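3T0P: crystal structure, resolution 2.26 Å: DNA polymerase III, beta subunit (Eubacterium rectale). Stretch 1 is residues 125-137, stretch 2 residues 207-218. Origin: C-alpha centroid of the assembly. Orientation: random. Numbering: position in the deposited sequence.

Stretch 1 125-137: NESIVLSQFTLKE
Stretch 2, residues 207-218: IPGSADEDVVIY

A strand can run directly into a helix whose first turn is held by the loop before its antiparallel partner, as this subunit illustrates. Stretch 2 begins extended at Ile-207 (phi/psi -91/118), whose O accepts from NZ of the all-t Lys-136 at 2.8 Å; Ile-207 CD1 lies 3.6 Å from Leu-135 (t, p) CD2. After Pro-208 (-59/-39), Gly-209 adopts 95/25, which calls for glycine; a CB would also crowd Lys-136 CD. Buried Gln-132 (m, t, chi3 14°) reaches into this loop, its OE1 accepting from Gly-209 N at 3.2 Å and, weakly, from Ser-210 N at 3.4 Å. Ser-210 O receives Phe-133 (t, chi2 78°) N at 3.1 Å. Glu-213 O takes Gln-132 N at 3.0 Å, just beyond Ser-131, the helix N-cap.

Strand 214-218 then runs antiparallel (154°) to the strand ending at Ser-131; 128-129 and 215-217 lie near -112/130, Leu-130 at -131/151, Ser-131 at -71/155, Asp-214 at -115/159. Asp-214 pairs with Ser-131, CA to CA 4.1 Å, side chains diverging; a water joins Asp-214 O (2.5 Å) to Gln-132 NE2 (2.6 Å). Val-215 N donates to Leu-130 O (2.7 Å), Leu-130 N to Val-215 O (3.2 Å). Val-216 (t) pairs with Val-129 (t) on the more exposed face. Ile-217 (m, t) exchanges bonds with Ile-128 (m, chi2 98°): N to O 2.8 Å, O to N 2.9 Å. Ile-217 CD1 meets Leu-130 (m, t) CD1 at 3.7 Å, aliphatic branches suiting this buried face. Tyr-218 (m, chi2 -86°) sets CE1 3.5 Å from Ser-127 CB.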

# COMPACT_ATOMS: atom_id res chain seq x y z
N ASN B 125 -39.36 6.18 10.34
CA ASN B 125 -40.10 6.13 11.57
C ASN B 125 -39.17 6.61 12.67
O ASN B 125 -38.70 7.76 12.62
CB ASN B 125 -40.66 4.71 11.81
CG ASN B 125 -41.56 4.22 10.69
OD1 ASN B 125 -42.40 4.97 10.15
ND2 ASN B 125 -41.36 2.97 10.28
N GLU B 126 -38.94 5.75 13.65
CA GLU B 126 -38.08 6.00 14.79
C GLU B 126 -36.62 6.10 14.31
O GLU B 126 -36.19 5.30 13.48
CB GLU B 126 -38.27 4.87 15.81
CG GLU B 126 -37.60 5.10 17.15
CD GLU B 126 -37.88 4.04 18.20
OE1 GLU B 126 -37.75 2.83 17.88
OE2 GLU B 126 -38.22 4.41 19.34
N SER B 127 -35.91 7.12 14.79
CA SER B 127 -34.51 7.41 14.47
C SER B 127 -33.61 7.07 15.63
O SER B 127 -33.98 7.29 16.78
CB SER B 127 -34.34 8.89 14.14
OG SER B 127 -34.87 9.65 15.22
N ILE B 128 -32.44 6.54 15.34
CA ILE B 128 -31.42 6.19 16.32
C ILE B 128 -30.20 7.08 16.02
O ILE B 128 -29.74 7.11 14.89
CB ILE B 128 -31.10 4.66 16.25
CG1 ILE B 128 -32.31 3.82 16.71
CG2 ILE B 128 -29.86 4.29 17.05
CD1 ILE B 128 -33.23 3.23 15.54
N VAL B 129 -29.67 7.77 17.02
CA VAL B 129 -28.49 8.60 16.82
C VAL B 129 -27.24 7.97 17.51
O VAL B 129 -27.25 7.71 18.70
CB VAL B 129 -28.70 10.05 17.31
CG1 VAL B 129 -27.44 10.88 17.08
CG2 VAL B 129 -29.89 10.69 16.61
N LEU B 130 -26.17 7.82 16.76
CA LEU B 130 -24.85 7.38 17.23
C LEU B 130 -23.82 8.36 16.70
O LEU B 130 -24.01 8.90 15.59
CB LEU B 130 -24.50 5.95 16.73
CG LEU B 130 -25.41 4.81 17.13
CD1 LEU B 130 -25.04 3.56 16.38
CD2 LEU B 130 -25.36 4.56 18.62
N SER B 131 -22.71 8.56 17.42
CA SER B 131 -21.64 9.38 16.83
C SER B 131 -21.02 8.59 15.70
O SER B 131 -21.15 7.36 15.68
CB SER B 131 -20.59 9.80 17.87
OG SER B 131 -19.80 8.74 18.38
N GLN B 132 -20.43 9.28 14.74
CA GLN B 132 -19.70 8.67 13.65
C GLN B 132 -18.63 7.73 14.24
O GLN B 132 -18.46 6.61 13.77
CB GLN B 132 -19.03 9.75 12.79
CG GLN B 132 -19.93 10.38 11.75
CD GLN B 132 -19.22 11.44 10.94
OE1 GLN B 132 -17.99 11.55 10.94
NE2 GLN B 132 -19.99 12.28 10.29
N PHE B 133 -17.96 8.19 15.32
CA PHE B 133 -16.93 7.45 16.04
C PHE B 133 -17.46 6.11 16.57
O PHE B 133 -16.87 5.07 16.31
CB PHE B 133 -16.38 8.28 17.21
CG PHE B 133 -15.34 7.54 18.02
CD1 PHE B 133 -14.03 7.43 17.56
CD2 PHE B 133 -15.67 6.94 19.22
CE1 PHE B 133 -13.08 6.72 18.29
CE2 PHE B 133 -14.71 6.24 19.96
CZ PHE B 133 -13.42 6.15 19.49
N THR B 134 -18.58 6.15 17.31
CA THR B 134 -19.19 4.97 17.91
C THR B 134 -19.55 3.95 16.82
O THR B 134 -19.25 2.77 16.98
CB THR B 134 -20.38 5.38 18.74
OG1 THR B 134 -19.93 6.23 19.79
CG2 THR B 134 -21.14 4.21 19.31
N LEU B 135 -20.14 4.40 15.70
CA LEU B 135 -20.56 3.49 14.65
C LEU B 135 -19.35 2.88 13.95
O LEU B 135 -19.33 1.69 13.68
CB LEU B 135 -21.49 4.19 13.62
CG LEU B 135 -21.94 3.33 12.42
CD1 LEU B 135 -22.70 2.04 12.89
CD2 LEU B 135 -22.77 4.15 11.45
N LYS B 136 -18.35 3.70 13.65
CA LYS B 136 -17.15 3.22 12.97
C LYS B 136 -16.41 2.26 13.88
O LYS B 136 -16.01 1.19 13.42
CB LYS B 136 -16.26 4.39 12.54
CG LYS B 136 -15.15 3.99 11.58
CD LYS B 136 -14.44 5.22 10.98
CE LYS B 136 -13.38 4.84 9.97
NZ LYS B 136 -13.01 5.99 9.10
N GLU B 137 -16.32 2.58 15.16
CA GLU B 137 -15.62 1.74 16.13
C GLU B 137 -16.32 0.43 16.39
O GLU B 137 -15.65 -0.59 16.48
CB GLU B 137 -15.41 2.46 17.47
CG GLU B 137 -14.19 3.38 17.48
CD GLU B 137 -12.84 2.68 17.56
OE1 GLU B 137 -12.46 2.24 18.67
OE2 GLU B 137 -12.16 2.59 16.51
N ILE B 207 -17.32 7.02 6.37
CA ILE B 207 -17.63 7.69 7.62
C ILE B 207 -16.31 8.20 8.22
O ILE B 207 -15.40 7.40 8.50
CB ILE B 207 -18.48 6.77 8.58
CG1 ILE B 207 -19.93 7.19 8.56
CG2 ILE B 207 -17.98 6.72 10.01
CD1 ILE B 207 -20.88 6.11 9.03
N PRO B 208 -16.17 9.53 8.36
CA PRO B 208 -14.91 10.09 8.89
C PRO B 208 -14.57 9.57 10.28
O PRO B 208 -13.40 9.24 10.53
CB PRO B 208 -15.16 11.60 8.89
CG PRO B 208 -16.21 11.81 7.85
CD PRO B 208 -17.12 10.61 8.00
N GLY B 209 -15.59 9.42 11.13
CA GLY B 209 -15.42 8.88 12.48
C GLY B 209 -15.24 9.89 13.59
O GLY B 209 -14.67 9.56 14.64
N SER B 210 -15.73 11.13 13.41
CA SER B 210 -15.64 12.12 14.48
C SER B 210 -16.59 11.76 15.64
O SER B 210 -17.71 11.29 15.42
CB SER B 210 -15.97 13.51 13.96
OG SER B 210 -16.23 14.39 15.06
N ALA B 211 -16.13 12.02 16.86
CA ALA B 211 -16.88 11.82 18.09
C ALA B 211 -17.87 12.99 18.29
O ALA B 211 -18.82 12.88 19.06
CB ALA B 211 -15.92 11.72 19.27
N ASP B 212 -17.65 14.09 17.57
CA ASP B 212 -18.44 15.32 17.63
C ASP B 212 -19.56 15.37 16.55
O ASP B 212 -20.40 16.27 16.60
CB ASP B 212 -17.49 16.52 17.45
N GLU B 213 -19.53 14.46 15.56
CA GLU B 213 -20.50 14.40 14.47
C GLU B 213 -21.38 13.17 14.66
O GLU B 213 -20.90 12.17 15.17
CB GLU B 213 -19.79 14.35 13.11
CG GLU B 213 -19.25 15.68 12.62
CD GLU B 213 -18.68 15.63 11.22
OE1 GLU B 213 -17.54 15.15 11.05
OE2 GLU B 213 -19.39 16.07 10.27
N ASP B 214 -22.64 13.23 14.24
CA ASP B 214 -23.58 12.13 14.43
C ASP B 214 -24.08 11.48 13.14
O ASP B 214 -24.09 12.10 12.07
CB ASP B 214 -24.79 12.63 15.24
CG ASP B 214 -24.46 12.87 16.69
OD1 ASP B 214 -23.77 12.02 17.30
OD2 ASP B 214 -24.91 13.90 17.24
N VAL B 215 -24.55 10.26 13.28
CA VAL B 215 -25.18 9.44 12.25
C VAL B 215 -26.63 9.19 12.68
O VAL B 215 -26.88 8.75 13.81
CB VAL B 215 -24.42 8.09 11.99
CG1 VAL B 215 -25.02 7.34 10.78
CG2 VAL B 215 -22.93 8.37 11.72
N VAL B 216 -27.59 9.45 11.78
CA VAL B 216 -29.00 9.16 12.10
C VAL B 216 -29.34 7.85 11.38
O VAL B 216 -29.06 7.68 10.19
CB VAL B 216 -29.96 10.33 11.76
CG1 VAL B 216 -31.40 9.98 12.16
CG2 VAL B 216 -29.52 11.61 12.45
N ILE B 217 -29.86 6.88 12.12
CA ILE B 217 -30.15 5.56 11.56
C ILE B 217 -31.67 5.28 11.61
O ILE B 217 -32.30 5.54 12.62
CB ILE B 217 -29.33 4.47 12.33
CG1 ILE B 217 -27.80 4.71 12.17
CG2 ILE B 217 -29.68 3.03 11.86
CD1 ILE B 217 -26.91 3.91 13.15
N TYR B 218 -32.23 4.74 10.52
CA TYR B 218 -33.64 4.32 10.46
C TYR B 218 -33.69 2.87 10.09
O TYR B 218 -33.02 2.46 9.14
CB TYR B 218 -34.45 5.14 9.44
CG TYR B 218 -34.53 6.61 9.73
CD1 TYR B 218 -35.50 7.12 10.58
CD2 TYR B 218 -33.61 7.50 9.17
CE1 TYR B 218 -35.57 8.48 10.86
CE2 TYR B 218 -33.67 8.86 9.44
CZ TYR B 218 -34.66 9.35 10.28
OH TYR B 218 -34.74 10.69 10.53
O HOH W 1 -22.43 13.03 10.50